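PDB 5OWU: importin subunit beta-1 from Saccharomyces cerevisiae, which carries proteins into the nucleus together with importin alpha, the adaptor that binds the classical nuclear localization signal of the cargo. Local coordinates for residues Ser284-Ile298 and Val347-Asn361. Numbering follows the deposited sequence.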
ATOM      1  N   SER A 284     -13.368 -17.039 -11.807  1.00 32.21           N
ATOM      2  CA  SER A 284     -12.585 -16.029 -11.104  1.00 30.89           C
ATOM      3  C   SER A 284     -11.298 -16.618 -10.552  1.00 28.48           C
ATOM      4  O   SER A 284     -10.241 -15.973 -10.604  1.00 30.23           O
ATOM      5  CB  SER A 284     -13.407 -15.412  -9.968  1.00 41.66           C
ATOM      6  OG  SER A 284     -14.462 -14.622 -10.474  1.00 56.65           O
ATOM      7  N   MET A 285     -11.366 -17.840 -10.013  1.00 30.37           N
ATOM      8  CA  MET A 285     -10.154 -18.503  -9.527  1.00 44.51           C
ATOM      9  C   MET A 285      -9.103 -18.595 -10.625  1.00 34.98           C
ATOM     10  O   MET A 285      -7.924 -18.252 -10.417  1.00 34.39           O
ATOM     11  CB  MET A 285     -10.475 -19.909  -9.020  1.00 42.35           C
ATOM     12  CG  MET A 285     -11.420 -19.978  -7.849  1.00 36.16           C
ATOM     13  SD  MET A 285     -11.740 -21.708  -7.436  1.00 37.64           S
ATOM     14  CE  MET A 285     -13.400 -21.584  -6.774  1.00 50.29           C
ATOM     15  N   THR A 286      -9.506 -19.081 -11.805  1.00 36.26           N
ATOM     16  CA  THR A 286      -8.515 -19.226 -12.873  1.00 38.56           C
ATOM     17  C   THR A 286      -7.954 -17.866 -13.273  1.00 32.01           C
ATOM     18  O   THR A 286      -6.741 -17.715 -13.509  1.00 35.15           O
ATOM     19  CB  THR A 286      -9.121 -19.935 -14.088  1.00 35.81           C
ATOM     20  OG1 THR A 286     -10.036 -19.062 -14.764  1.00 51.54           O
ATOM     21  CG2 THR A 286      -9.849 -21.198 -13.669  1.00 49.21           C
ATOM     22  N   VAL A 287      -8.824 -16.856 -13.329  1.00 32.93           N
ATOM     23  CA  VAL A 287      -8.373 -15.515 -13.675  1.00 25.78           C
ATOM     24  C   VAL A 287      -7.292 -15.061 -12.705  1.00 26.23           C
ATOM     25  O   VAL A 287      -6.229 -14.583 -13.115  1.00 31.56           O
ATOM     26  CB  VAL A 287      -9.562 -14.540 -13.702  1.00 33.13           C
ATOM     27  CG1 VAL A 287      -9.082 -13.103 -13.892  1.00 28.90           C
ATOM     28  CG2 VAL A 287     -10.518 -14.918 -14.815  1.00 32.00           C
ATOM     29  N   GLU A 288      -7.540 -15.220 -11.399  1.00 28.41           N
ATOM     30  CA  GLU A 288      -6.556 -14.784 -10.415  1.00 28.31           C
ATOM     31  C   GLU A 288      -5.235 -15.510 -10.610  1.00 30.51           C
ATOM     32  O   GLU A 288      -4.162 -14.920 -10.431  1.00 27.08           O
ATOM     33  CB  GLU A 288      -7.081 -15.005  -8.993  1.00 30.92           C
ATOM     34  CG  GLU A 288      -6.059 -14.684  -7.898  1.00 38.92           C
ATOM     35  CD  GLU A 288      -5.559 -13.249  -7.958  1.00 54.03           C
ATOM     36  OE1 GLU A 288      -6.283 -12.382  -8.500  1.00 56.66           O
ATOM     37  OE2 GLU A 288      -4.440 -12.986  -7.462  1.00 59.43           O
ATOM     38  N   PHE A 289      -5.291 -16.792 -10.973  1.00 33.33           N
ATOM     39  CA  PHE A 289      -4.053 -17.517 -11.257  1.00 30.33           C
ATOM     40  C   PHE A 289      -3.261 -16.856 -12.387  1.00 30.84           C
ATOM     41  O   PHE A 289      -2.038 -16.645 -12.284  1.00 30.51           O
ATOM     42  CB  PHE A 289      -4.379 -18.966 -11.609  1.00 36.24           C
ATOM     43  CG  PHE A 289      -3.166 -19.813 -11.823  1.00 34.45           C
ATOM     44  CD1 PHE A 289      -2.324 -20.087 -10.768  1.00 34.22           C
ATOM     45  CD2 PHE A 289      -2.862 -20.324 -13.069  1.00 35.88           C
ATOM     46  CE1 PHE A 289      -1.205 -20.863 -10.938  1.00 34.97           C
ATOM     47  CE2 PHE A 289      -1.731 -21.109 -13.246  1.00 38.19           C
ATOM     48  CZ  PHE A 289      -0.903 -21.369 -12.174  1.00 40.12           C
ATOM     49  N   TRP A 290      -3.938 -16.519 -13.485  1.00 34.54           N
ATOM     50  CA  TRP A 290      -3.187 -15.944 -14.597  1.00 31.61           C
ATOM     51  C   TRP A 290      -2.735 -14.517 -14.296  1.00 32.10           C
ATOM     52  O   TRP A 290      -1.657 -14.103 -14.750  1.00 27.47           O
ATOM     53  CB  TRP A 290      -4.008 -16.040 -15.882  1.00 27.27           C
ATOM     54  CG  TRP A 290      -3.877 -17.412 -16.451  1.00 37.68           C
ATOM     55  CD1 TRP A 290      -4.745 -18.456 -16.300  1.00 31.56           C
ATOM     56  CD2 TRP A 290      -2.781 -17.909 -17.226  1.00 29.39           C
ATOM     57  NE1 TRP A 290      -4.258 -19.570 -16.943  1.00 30.22           N
ATOM     58  CE2 TRP A 290      -3.053 -19.261 -17.516  1.00 29.71           C
ATOM     59  CE3 TRP A 290      -1.593 -17.342 -17.702  1.00 27.74           C
ATOM     60  CZ2 TRP A 290      -2.192 -20.046 -18.271  1.00 29.05           C
ATOM     61  CZ3 TRP A 290      -0.737 -18.124 -18.444  1.00 29.19           C
ATOM     62  CH2 TRP A 290      -1.041 -19.464 -18.721  1.00 30.77           C
ATOM     63  N   SER A 291      -3.501 -13.773 -13.493  1.00 32.01           N
ATOM     64  CA  SER A 291      -3.030 -12.467 -13.050  1.00 28.63           C
ATOM     65  C   SER A 291      -1.770 -12.603 -12.209  1.00 29.64           C
ATOM     66  O   SER A 291      -0.844 -11.797 -12.340  1.00 29.04           O
ATOM     67  CB  SER A 291      -4.125 -11.735 -12.269  1.00 35.67           C
ATOM     68  OG  SER A 291      -5.170 -11.307 -13.131  1.00 32.44           O
ATOM     69  N   THR A 292      -1.711 -13.616 -11.342  1.00 29.44           N
ATOM     70  CA  THR A 292      -0.494 -13.836 -10.562  1.00 30.90           C
ATOM     71  C   THR A 292       0.694 -14.086 -11.482  1.00 31.59           C
ATOM     72  O   THR A 292       1.771 -13.492 -11.308  1.00 33.86           O
ATOM     73  CB  THR A 292      -0.683 -15.007  -9.595  1.00 28.27           C
ATOM     74  OG1 THR A 292      -1.762 -14.721  -8.695  1.00 32.09           O
ATOM     75  CG2 THR A 292       0.566 -15.232  -8.779  1.00 28.71           C
ATOM     76  N   ILE A 293       0.516 -14.955 -12.483  1.00 27.69           N
ATOM     77  CA  ILE A 293       1.592 -15.184 -13.450  1.00 26.36           C
ATOM     78  C   ILE A 293       2.058 -13.868 -14.068  1.00 29.78           C
ATOM     79  O   ILE A 293       3.260 -13.563 -14.105  1.00 28.30           O
ATOM     80  CB  ILE A 293       1.137 -16.173 -14.536  1.00 27.29           C
ATOM     81  CG1 ILE A 293       0.974 -17.567 -13.928  1.00 30.93           C
ATOM     82  CG2 ILE A 293       2.140 -16.209 -15.683  1.00 28.34           C
ATOM     83  CD1 ILE A 293       0.390 -18.595 -14.894  1.00 39.04           C
ATOM     84  N   CYS A 294       1.121 -13.092 -14.612  1.00 27.19           N
ATOM     85  CA  CYS A 294       1.508 -11.841 -15.258  1.00 29.25           C
ATOM     86  C   CYS A 294       2.254 -10.928 -14.293  1.00 28.04           C
ATOM     87  O   CYS A 294       3.273 -10.333 -14.654  1.00 32.16           O
ATOM     88  CB  CYS A 294       0.280 -11.126 -15.820  1.00 25.60           C
ATOM     89  SG  CYS A 294      -0.391 -11.892 -17.297  1.00 31.73           S
ATOM     90  N   GLU A 295       1.750 -10.789 -13.065  1.00 26.68           N
ATOM     91  CA  GLU A 295       2.406  -9.914 -12.095  1.00 32.88           C
ATOM     92  C   GLU A 295       3.845 -10.342 -11.855  1.00 41.21           C
ATOM     93  O   GLU A 295       4.750  -9.496 -11.753  1.00 30.06           O
ATOM     94  CB  GLU A 295       1.630  -9.911 -10.776  1.00 30.05           C
ATOM     95  CG  GLU A 295       0.242  -9.312 -10.885  1.00 40.23           C
ATOM     96  CD  GLU A 295      -0.603  -9.579  -9.655  1.00 49.36           C
ATOM     97  OE1 GLU A 295      -0.083 -10.196  -8.703  1.00 51.35           O
ATOM     98  OE2 GLU A 295      -1.786  -9.178  -9.646  1.00 55.11           O
ATOM     99  N   GLU A 296       4.077 -11.657 -11.758  1.00 33.42           N
ATOM    100  CA  GLU A 296       5.430 -12.133 -11.498  1.00 35.25           C
ATOM    101  C   GLU A 296       6.334 -11.873 -12.695  1.00 36.12           C
ATOM    102  O   GLU A 296       7.494 -11.478 -12.530  1.00 35.26           O
ATOM    103  CB  GLU A 296       5.417 -13.624 -11.141  1.00 33.57           C
ATOM    104  CG  GLU A 296       4.749 -13.961  -9.808  1.00 46.63           C
ATOM    105  CD  GLU A 296       5.287 -13.145  -8.629  1.00 52.06           C
ATOM    106  OE1 GLU A 296       6.521 -12.945  -8.535  1.00 38.77           O
ATOM    107  OE2 GLU A 296       4.465 -12.697  -7.799  1.00 43.72           O
ATOM    108  N   GLU A 297       5.822 -12.072 -13.912  1.00 33.04           N
ATOM    109  CA  GLU A 297       6.666 -11.857 -15.082  1.00 38.18           C
ATOM    110  C   GLU A 297       6.948 -10.372 -15.312  1.00 27.48           C
ATOM    111  O   GLU A 297       8.052 -10.008 -15.751  1.00 32.63           O
ATOM    112  CB  GLU A 297       6.021 -12.529 -16.297  1.00 34.89           C
ATOM    113  CG  GLU A 297       5.949 -14.046 -16.083  1.00 32.81           C
ATOM    114  CD  GLU A 297       5.374 -14.832 -17.246  1.00 36.82           C
ATOM    115  OE1 GLU A 297       4.652 -14.264 -18.088  1.00 33.64           O
ATOM    116  OE2 GLU A 297       5.651 -16.044 -17.308  1.00 33.88           O
ATOM    117  N   ILE A 298       5.994  -9.499 -14.985  1.00 28.32           N
ATOM    118  CA  ILE A 298       6.264  -8.064 -15.042  1.00 36.36           C
ATOM    119  C   ILE A 298       7.324  -7.693 -14.013  1.00 32.35           C
ATOM    120  O   ILE A 298       8.243  -6.912 -14.297  1.00 36.09           O
ATOM    121  CB  ILE A 298       4.966  -7.260 -14.834  1.00 29.41           C
ATOM    122  CG1 ILE A 298       4.002  -7.492 -15.997  1.00 32.29           C
ATOM    123  CG2 ILE A 298       5.268  -5.748 -14.714  1.00 37.12           C
ATOM    124  CD1 ILE A 298       2.554  -7.072 -15.721  1.00 27.66           C
ATOM    125  N   VAL A 347     -16.515 -11.339 -11.545  1.00 35.14           N
ATOM    126  CA  VAL A 347     -15.510 -11.952 -12.411  1.00 36.95           C
ATOM    127  C   VAL A 347     -15.198 -11.065 -13.609  1.00 30.95           C
ATOM    128  O   VAL A 347     -14.080 -11.092 -14.134  1.00 29.42           O
ATOM    129  CB  VAL A 347     -15.977 -13.353 -12.861  1.00 35.74           C
ATOM    130  CG1 VAL A 347     -17.264 -13.263 -13.669  1.00 40.66           C
ATOM    131  CG2 VAL A 347     -14.888 -14.051 -13.663  1.00 39.96           C
ATOM    132  N   SER A 348     -16.169 -10.277 -14.076  1.00 29.57           N
ATOM    133  CA  SER A 348     -15.912  -9.446 -15.250  1.00 35.11           C
ATOM    134  C   SER A 348     -14.848  -8.395 -14.949  1.00 30.97           C
ATOM    135  O   SER A 348     -13.982  -8.114 -15.789  1.00 35.05           O
ATOM    136  CB  SER A 348     -17.208  -8.789 -15.729  1.00 40.58           C
ATOM    137  OG  SER A 348     -17.590  -7.732 -14.866  1.00 47.81           O
ATOM    138  N   MET A 349     -14.878  -7.823 -13.739  1.00 39.29           N
ATOM    139  CA  MET A 349     -13.862  -6.851 -13.355  1.00 34.66           C
ATOM    140  C   MET A 349     -12.498  -7.510 -13.184  1.00 33.80           C
ATOM    141  O   MET A 349     -11.473  -6.943 -13.588  1.00 32.16           O
ATOM    142  CB  MET A 349     -14.287  -6.139 -12.070  1.00 42.41           C
ATOM    143  CG  MET A 349     -15.553  -5.295 -12.240  1.00 60.99           C
ATOM    144  SD  MET A 349     -16.138  -4.558 -10.701  1.00 73.83           S
ATOM    145  CE  MET A 349     -17.599  -3.692 -11.267  1.00 78.58           C
ATOM    146  N   SER A 350     -12.461  -8.709 -12.591  1.00 31.95           N
ATOM    147  CA  SER A 350     -11.194  -9.430 -12.468  1.00 31.93           C
ATOM    148  C   SER A 350     -10.614  -9.748 -13.839  1.00 25.90           C
ATOM    149  O   SER A 350      -9.397  -9.662 -14.046  1.00 30.57           O
ATOM    150  CB  SER A 350     -11.396 -10.718 -11.674  1.00 31.32           C
ATOM    151  OG  SER A 350     -12.009 -10.446 -10.424  1.00 42.38           O
ATOM    152  N   ALA A 351     -11.474 -10.132 -14.783  1.00 29.20           N
ATOM    153  CA  ALA A 351     -11.023 -10.438 -16.136  1.00 29.14           C
ATOM    154  C   ALA A 351     -10.481  -9.194 -16.827  1.00 34.93           C
ATOM    155  O   ALA A 351      -9.497  -9.271 -17.568  1.00 32.12           O
ATOM    156  CB  ALA A 351     -12.170 -11.043 -16.938  1.00 30.97           C
ATOM    157  N   GLY A 352     -11.109  -8.039 -16.601  1.00 32.73           N
ATOM    158  CA  GLY A 352     -10.558  -6.801 -17.136  1.00 29.03           C
ATOM    159  C   GLY A 352      -9.183  -6.479 -16.574  1.00 24.84           C
ATOM    160  O   GLY A 352      -8.253  -6.134 -17.317  1.00 26.25           O
ATOM    161  N   ALA A 353      -9.030  -6.583 -15.253  1.00 29.71           N
ATOM    162  CA  ALA A 353      -7.718  -6.328 -14.662  1.00 33.76           C
ATOM    163  C   ALA A 353      -6.679  -7.300 -15.213  1.00 27.30           C
ATOM    164  O   ALA A 353      -5.534  -6.918 -15.507  1.00 34.94           O
ATOM    165  CB  ALA A 353      -7.803  -6.423 -13.136  1.00 28.03           C
ATOM    166  N   CYS A 354      -7.062  -8.568 -15.354  1.00 29.52           N
ATOM    167  CA  CYS A 354      -6.145  -9.561 -15.896  1.00 29.63           C
ATOM    168  C   CYS A 354      -5.742  -9.200 -17.319  1.00 27.21           C
ATOM    169  O   CYS A 354      -4.560  -9.236 -17.673  1.00 30.31           O
ATOM    170  CB  CYS A 354      -6.793 -10.942 -15.847  1.00 35.56           C
ATOM    171  SG  CYS A 354      -5.672 -12.262 -16.302  1.00 35.32           S
ATOM    172  N   LEU A 355      -6.720  -8.833 -18.147  1.00 30.93           N
ATOM    173  CA  LEU A 355      -6.426  -8.426 -19.515  1.00 27.68           C
ATOM    174  C   LEU A 355      -5.417  -7.285 -19.544  1.00 31.50           C
ATOM    175  O   LEU A 355      -4.497  -7.278 -20.376  1.00 26.48           O
ATOM    176  CB  LEU A 355      -7.722  -8.023 -20.220  1.00 28.92           C
ATOM    177  CG  LEU A 355      -7.623  -7.624 -21.688  1.00 35.09           C
ATOM    178  CD1 LEU A 355      -7.055  -8.772 -22.529  1.00 39.08           C
ATOM    179  CD2 LEU A 355      -9.002  -7.206 -22.192  1.00 42.15           C
ATOM    180  N   GLN A 356      -5.560  -6.315 -18.636  1.00 27.74           N
ATOM    181  CA  GLN A 356      -4.594  -5.219 -18.607  1.00 26.22           C
ATOM    182  C   GLN A 356      -3.205  -5.715 -18.225  1.00 27.38           C
ATOM    183  O   GLN A 356      -2.197  -5.231 -18.764  1.00 26.08           O
ATOM    184  CB  GLN A 356      -5.071  -4.127 -17.654  1.00 33.24           C
ATOM    185  CG  GLN A 356      -6.407  -3.545 -18.078  1.00 34.87           C
ATOM    186  CD  GLN A 356      -6.932  -2.505 -17.110  1.00 49.49           C
ATOM    187  OE1 GLN A 356      -6.162  -1.840 -16.415  1.00 45.92           O
ATOM    188  NE2 GLN A 356      -8.256  -2.358 -17.059  1.00 46.80           N
ATOM    189  N   LEU A 357      -3.122  -6.676 -17.299  1.00 29.20           N
ATOM    190  CA  LEU A 357      -1.823  -7.264 -16.978  1.00 28.04           C
ATOM    191  C   LEU A 357      -1.212  -7.968 -18.189  1.00 29.27           C
ATOM    192  O   LEU A 357      -0.003  -7.860 -18.445  1.00 27.37           O
ATOM    193  CB  LEU A 357      -1.964  -8.242 -15.810  1.00 32.50           C
ATOM    194  CG  LEU A 357      -2.285  -7.610 -14.451  1.00 34.61           C
ATOM    195  CD1 LEU A 357      -2.606  -8.680 -13.420  1.00 37.88           C
ATOM    196  CD2 LEU A 357      -1.129  -6.750 -13.973  1.00 32.69           C
ATOM    197  N   PHE A 358      -2.022  -8.719 -18.931  1.00 25.39           N
ATOM    198  CA  PHE A 358      -1.522  -9.354 -20.147  1.00 34.43           C
ATOM    199  C   PHE A 358      -0.961  -8.316 -21.106  1.00 29.63           C
ATOM    200  O   PHE A 358       0.114  -8.506 -21.680  1.00 33.12           O
ATOM    201  CB  PHE A 358      -2.633 -10.159 -20.821  1.00 28.51           C
ATOM    202  CG  PHE A 358      -2.594 -11.626 -20.505  1.00 30.85           C
ATOM    203  CD1 PHE A 358      -1.808 -12.488 -21.264  1.00 37.45           C
ATOM    204  CD2 PHE A 358      -3.332 -12.145 -19.452  1.00 30.28           C
ATOM    205  CE1 PHE A 358      -1.759 -13.840 -20.982  1.00 34.24           C
ATOM    206  CE2 PHE A 358      -3.292 -13.501 -19.160  1.00 38.93           C
ATOM    207  CZ  PHE A 358      -2.503 -14.351 -19.927  1.00 46.96           C
ATOM    208  N   ALA A 359      -1.679  -7.205 -21.292  1.00 28.42           N
ATOM    209  CA  ALA A 359      -1.226  -6.198 -22.248  1.00 24.24           C
ATOM    210  C   ALA A 359       0.074  -5.546 -21.796  1.00 28.16           C
ATOM    211  O   ALA A 359       0.963  -5.296 -22.618  1.00 28.07           O
ATOM    212  CB  ALA A 359      -2.307  -5.140 -22.455  1.00 32.35           C
ATOM    213  N   GLN A 360       0.199  -5.245 -20.500  1.00 25.61           N
ATOM    214  CA  GLN A 360       1.440  -4.663 -19.994  1.00 29.05           C
ATOM    215  C   GLN A 360       2.598  -5.644 -20.122  1.00 38.29           C
ATOM    216  O   GLN A 360       3.725  -5.253 -20.445  1.00 37.64           O
ATOM    217  CB  GLN A 360       1.259  -4.236 -18.532  1.00 33.62           C
ATOM    218  CG  GLN A 360       0.302  -3.074 -18.352  1.00 32.79           C
ATOM    219  CD  GLN A 360      -0.086  -2.846 -16.904  1.00 35.38           C
ATOM    220  OE1 GLN A 360      -0.329  -3.793 -16.156  1.00 31.66           O
ATOM    221  NE2 GLN A 360      -0.151  -1.582 -16.503  1.00 39.31           N
ATOM    222  N   ASN A 361       2.335  -6.924 -19.879  1.00 29.43           N
ATOM    223  CA  ASN A 361       3.392  -7.926 -19.869  1.00 32.64           C
ATOM    224  C   ASN A 361       3.812  -8.327 -21.278  1.00 34.99           C
ATOM    225  O   ASN A 361       4.984  -8.650 -21.502  1.00 36.76           O
ATOM    226  CB  ASN A 361       2.910  -9.148 -19.088  1.00 35.69           C
ATOM    227  CG  ASN A 361       3.972 -10.217 -18.935  1.00 41.07           C
ATOM    228  OD1 ASN A 361       5.165  -9.955 -19.050  1.00 40.00           O
ATOM    229  ND2 ASN A 361       3.530 -11.436 -18.656  1.00 40.04           N
TER
HETATM  230  O   HOH W   1     -13.949 -12.121  -9.044  1.00 40.32           O
HETATM  231  O   HOH W   2      -7.392 -10.031 -12.084  1.00 33.89           O
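Ser284 rests its OG against Val347, 3.1 Å from CB; the same hydroxyl bonds back to Asp280 O and accepts from a water that also joins Ser350 OG, itself bonded to Trp345. One turn on, Val287 sends CG1, anti to its backbone N (chi1 173°), onto the backbone of Ser350 and to within 3.7 Å of Cys354 CB. Trp290 brings CE3 to 3.8 Å from Phe358 CZ, while its NE1 bonds to Thr271. Ser291 abuts Cys354, its OG 3.2 Å from Cys354 CB, and a second water links this hydroxyl to the carbonyl oxygen of Ser350. Cys294 packs its CB on Leu357 CB and sets its SG over one face of the Phe358 ring, 3.8 Å from the centroid, a sulfur-aromatic contact. Leu357 is a knob in the hole formed by Ser291, Cys294, Glu295 and Ile298, with CD1 3.6 Å from Ser291 CB. Glu297 OE1 accepts from Asn361 ND2 at 3.1 Å through its anti lone pair; the oxygen lies in the amide plane, although carboxylate and amide are turned 63° apart. Tyr256 and Phe317 N hold the other carboxylate oxygen, OE2, which probably fixes the group's rotation. Replacing Asn361 by alanine would probably leave Glu297 OE1 without this amide donor and open a gap beside Ile298 CG1 and Glu297 CB, where the carboxamide lay. Segments 284-298 and 347-361 run in the same general direction, their axes inclined at 29° and 9.1 Å apart at closest approach, and join HEAT repeats 7 and 8 of the importin beta solenoid. Helix 317-332 touches both partners, through Val287 and Trp290 on one and Phe358 and Asn361 on the other, while helices 238-255 and 260-274 pack on residues 284-298.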